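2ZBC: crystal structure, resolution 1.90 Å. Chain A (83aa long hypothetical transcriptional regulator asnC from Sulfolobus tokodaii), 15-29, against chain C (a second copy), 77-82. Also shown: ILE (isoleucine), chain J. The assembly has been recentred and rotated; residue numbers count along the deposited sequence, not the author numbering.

Chain A (15-29) EDEVFERLKSMSEVT
Chain C (77-82) GKSLVK

Residues 15-29 of chain A begin as a helix, with i to i+4 hydrogen bonds such as Phe A19 N to Glu A15 O (3.0 Å) and Lys A23 N to Phe A19 O (3.0 Å). Two type I turns follow, Leu A22 to Met A25 and Met A25 to Val A28, and the chain turns a corner at Thr A29. Against this lies an extended segment of chain C, with Ser C79 to Val C81 in strand conformation (phi/psi near -130/120). The nearest CA atoms set the register: Phe A19 CA to Lys C78 CA, 7.5 Å; Lys A23 CA to Leu C80 CA, 7.6 Å; Thr A29 CA to Lys C82 CA, 5.6 Å. Residue numbers therefore rise together along the contact, which buries 490 Å², both sides summed.

At the helical end, the CA-to-CB bond of buried Phe A19 (chi1 t, 167°; chi2 97°) points toward chain C, and Phe A19 CE1 lies 3.4 Å from Lys C78 O. Its flat apolar ring offers a face for lysine methylenes. Lys C78 takes m, m, t, m, a bent course that carries its methylenes over one face of the ring: Lys C78 CD stands 4.0 Å from the centroid of the Phe A19 ring, 20° off the normal, in a CH-pi contact. A long aliphatic chain suits this place because it can cover an aromatic face while its amine reaches beyond it. Lys C78 CE comes within 3.7 Å of Asp A16 CG, and Lys C78 NZ is 4.3 Å from Asp A16 OD2, a favourable pairing of charges but too distant for a salt bridge. Asp A16 (chi1 m) starts sideways, yet its carboxylate end comes nearer.

In the middle the packing is looser. Leu C80 (t, p) points toward chain A, and Leu C80 CD2 meets Lys A23 CG at 4.3 Å. The aliphatic part of Lys A23 (m, t, m, t) supplies this apolar contact while its end leads away. The CA-to-CB bonds of Ser C79 and Val C81, the alternate strand residues, point away.

Lys C82 makes the polar anchor. With chi1 m and the other three angles t, its side chain is almost fully extended and delivers NZ among the carbonyls of the turns. Lys C82 NZ donates to Lys A23 O (2.9 Å) and, weakly, to Val A28 O (2.8 Å); Met A25 O, of a selenomethionine, lies 2.7 Å from Lys C82 NZ. A lysine fits because its charged amine can sit among several carbonyl oxygens at the end of a slender chain. The CA-to-CB bond of Met A25 points away. Backbone pairing completes the anchor: Lys C82 N donates to Thr A29 O at 3.1 Å, with a nearly straight 165° angle. The CA-to-CB bond of Thr A29 (chi1 p) points sideways, and what it offers residues 77-82 is its carbonyl.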

# COMPACT_ATOMS: atom_id res chain seq x y z
N GLU A 15 -10.44 -1.11 -18.80
CA GLU A 15 -11.51 -0.58 -17.94
C GLU A 15 -12.89 -0.35 -18.61
O GLU A 15 -13.90 -0.65 -17.98
CB GLU A 15 -11.08 0.64 -17.11
CG GLU A 15 -10.60 1.85 -17.88
CD GLU A 15 -9.12 1.78 -18.19
OE1 GLU A 15 -8.56 2.80 -18.45
OE2 GLU A 15 -8.55 0.72 -18.16
N ASP A 16 -12.94 0.18 -19.83
CA ASP A 16 -14.24 0.42 -20.49
C ASP A 16 -14.95 -0.88 -20.84
O ASP A 16 -16.21 -0.97 -20.73
CB ASP A 16 -14.07 1.29 -21.74
CG ASP A 16 -13.54 2.68 -21.43
OD1 ASP A 16 -13.42 3.08 -20.25
OD2 ASP A 16 -13.22 3.46 -22.35
N GLU A 17 -14.18 -1.88 -21.22
CA GLU A 17 -14.72 -3.17 -21.68
C GLU A 17 -15.27 -3.87 -20.44
O GLU A 17 -16.37 -4.42 -20.46
CB GLU A 17 -13.67 -4.04 -22.34
CG GLU A 17 -13.30 -3.59 -23.76
CD GLU A 17 -12.16 -4.42 -24.30
OE1 GLU A 17 -12.31 -5.66 -24.44
OE2 GLU A 17 -11.14 -3.83 -24.59
N VAL A 18 -14.52 -3.77 -19.34
CA VAL A 18 -15.01 -4.35 -18.11
C VAL A 18 -16.28 -3.65 -17.61
O VAL A 18 -17.23 -4.29 -17.16
CB VAL A 18 -13.89 -4.41 -17.01
CG1 VAL A 18 -14.50 -4.93 -15.63
CG2 VAL A 18 -12.74 -5.29 -17.43
N PHE A 19 -16.30 -2.34 -17.63
CA PHE A 19 -17.48 -1.55 -17.22
C PHE A 19 -18.71 -1.99 -18.03
O PHE A 19 -19.78 -2.27 -17.46
CB PHE A 19 -17.18 -0.03 -17.43
CG PHE A 19 -18.40 0.85 -17.33
CD1 PHE A 19 -18.71 1.52 -16.14
CD2 PHE A 19 -19.24 1.03 -18.41
CE1 PHE A 19 -19.83 2.31 -16.06
CE2 PHE A 19 -20.36 1.83 -18.35
CZ PHE A 19 -20.65 2.50 -17.18
N GLU A 20 -18.53 -2.13 -19.34
CA GLU A 20 -19.59 -2.61 -20.23
C GLU A 20 -20.16 -4.00 -19.81
O GLU A 20 -21.35 -4.18 -19.82
CB GLU A 20 -19.09 -2.66 -21.67
CG GLU A 20 -20.01 -3.29 -22.76
CD GLU A 20 -19.43 -3.11 -24.21
OE1 GLU A 20 -18.19 -3.45 -24.52
OE2 GLU A 20 -20.23 -2.58 -25.04
N ARG A 21 -19.29 -4.94 -19.42
CA ARG A 21 -19.73 -6.26 -18.96
C ARG A 21 -20.53 -6.11 -17.70
O ARG A 21 -21.65 -6.66 -17.56
CB ARG A 21 -18.54 -7.14 -18.67
CG ARG A 21 -17.72 -7.53 -19.95
CD ARG A 21 -16.56 -8.51 -19.69
NE ARG A 21 -15.75 -8.67 -20.89
CZ ARG A 21 -16.08 -9.53 -21.85
NH1 ARG A 21 -17.13 -10.36 -21.71
NH2 ARG A 21 -15.33 -9.61 -22.90
N LEU A 22 -19.98 -5.29 -16.77
CA LEU A 22 -20.60 -5.15 -15.48
C LEU A 22 -22.03 -4.60 -15.55
O LEU A 22 -22.91 -5.05 -14.73
CB LEU A 22 -19.75 -4.38 -14.48
CG LEU A 22 -18.51 -5.12 -14.00
CD1 LEU A 22 -17.49 -4.07 -13.44
CD2 LEU A 22 -18.78 -6.28 -13.03
N LYS A 23 -22.27 -3.68 -16.47
CA LYS A 23 -23.60 -3.04 -16.62
C LYS A 23 -24.76 -4.03 -16.72
O LYS A 23 -25.87 -3.71 -16.32
CB LYS A 23 -23.73 -2.22 -17.94
CG LYS A 23 -22.83 -1.12 -18.11
CD LYS A 23 -23.21 -0.21 -19.35
CE LYS A 23 -23.62 -0.96 -20.65
NZ LYS A 23 -23.38 -0.19 -21.95
N SER A 24 -24.50 -5.20 -17.29
CA SER A 24 -25.55 -6.16 -17.69
C SER A 24 -25.91 -7.11 -16.58
O SER A 24 -26.84 -7.89 -16.70
CB SER A 24 -25.10 -7.00 -18.87
OG SER A 24 -25.11 -6.15 -19.98
N MSE A 25 -25.17 -7.05 -15.49
CA MSE A 25 -25.37 -8.07 -14.45
C MSE A 25 -26.30 -7.46 -13.35
O MSE A 25 -26.10 -6.32 -12.93
CB MSE A 25 -24.02 -8.55 -13.96
CG MSE A 25 -23.15 -9.68 -14.96
SE MSE A 25 -21.44 -9.19 -14.28
CE MSE A 25 -21.67 -7.76 -13.28
N SER A 26 -27.36 -8.21 -12.98
CA SER A 26 -28.39 -7.79 -12.01
C SER A 26 -27.84 -7.52 -10.60
O SER A 26 -28.36 -6.73 -9.85
CB SER A 26 -29.49 -8.88 -11.93
OG SER A 26 -30.17 -8.97 -13.20
N GLU A 27 -26.80 -8.24 -10.22
CA GLU A 27 -26.19 -8.07 -8.90
C GLU A 27 -25.44 -6.74 -8.77
O GLU A 27 -25.14 -6.29 -7.63
CB GLU A 27 -25.21 -9.20 -8.63
CG GLU A 27 -25.85 -10.59 -8.63
CD GLU A 27 -25.85 -11.31 -9.98
OE1 GLU A 27 -25.63 -10.64 -11.02
OE2 GLU A 27 -26.06 -12.56 -9.96
N VAL A 28 -25.08 -6.13 -9.92
CA VAL A 28 -24.38 -4.87 -9.95
C VAL A 28 -25.42 -3.77 -9.97
O VAL A 28 -26.04 -3.56 -11.00
CB VAL A 28 -23.48 -4.77 -11.21
CG1 VAL A 28 -23.00 -3.39 -11.37
CG2 VAL A 28 -22.34 -5.70 -11.09
N THR A 29 -25.65 -3.09 -8.84
CA THR A 29 -26.60 -2.02 -8.75
C THR A 29 -26.03 -0.66 -9.10
O THR A 29 -26.81 0.26 -9.47
CB THR A 29 -27.25 -1.94 -7.39
OG1 THR A 29 -26.27 -1.59 -6.40
CG2 THR A 29 -27.77 -3.35 -6.99
N GLY C 77 -19.83 9.79 -18.03
CA GLY C 77 -20.13 8.91 -19.16
C GLY C 77 -19.76 7.44 -18.91
O GLY C 77 -20.04 6.57 -19.75
N LYS C 78 -19.15 7.16 -17.76
CA LYS C 78 -18.85 5.78 -17.33
C LYS C 78 -19.36 5.65 -15.89
O LYS C 78 -18.63 5.26 -14.95
CB LYS C 78 -17.34 5.52 -17.44
CG LYS C 78 -16.81 5.34 -18.82
CD LYS C 78 -17.36 4.06 -19.54
CE LYS C 78 -17.04 3.95 -21.02
NZ LYS C 78 -17.20 5.13 -21.87
N SER C 79 -20.65 5.94 -15.69
CA SER C 79 -21.20 5.96 -14.38
C SER C 79 -22.69 5.62 -14.49
O SER C 79 -23.43 6.35 -15.16
CB SER C 79 -21.05 7.36 -13.75
OG SER C 79 -21.68 7.44 -12.48
N LEU C 80 -23.10 4.52 -13.86
CA LEU C 80 -24.47 4.03 -13.90
C LEU C 80 -24.98 3.72 -12.52
O LEU C 80 -24.36 2.99 -11.79
CB LEU C 80 -24.54 2.75 -14.68
CG LEU C 80 -25.90 1.98 -14.70
CD1 LEU C 80 -27.01 2.81 -15.27
CD2 LEU C 80 -25.69 0.70 -15.51
N VAL C 81 -26.14 4.24 -12.17
CA VAL C 81 -26.84 3.82 -10.98
C VAL C 81 -28.20 3.36 -11.46
O VAL C 81 -28.95 4.15 -12.02
CB VAL C 81 -27.04 4.90 -9.94
CG1 VAL C 81 -27.90 4.30 -8.76
CG2 VAL C 81 -25.71 5.43 -9.39
N LYS C 82 -28.48 2.07 -11.30
CA LYS C 82 -29.71 1.45 -11.79
C LYS C 82 -30.88 1.82 -10.92
O LYS C 82 -30.68 2.09 -9.74
CB LYS C 82 -29.52 -0.07 -11.79
CG LYS C 82 -28.41 -0.50 -12.72
CD LYS C 82 -28.27 -2.00 -12.78
CE LYS C 82 -27.01 -2.39 -13.51
NZ LYS C 82 -26.93 -3.89 -13.61
N ILE J . -7.72 4.42 -12.38
CA ILE J . -6.93 4.68 -13.62
C ILE J . -6.05 5.85 -13.50
O ILE J . -6.24 6.60 -12.52
CB ILE J . -7.82 4.76 -14.87
CG1 ILE J . -8.61 6.08 -14.98
CG2 ILE J . -8.67 3.57 -14.98
CD1 ILE J . -9.35 6.25 -16.32
OXT ILE J . -5.16 5.92 -14.36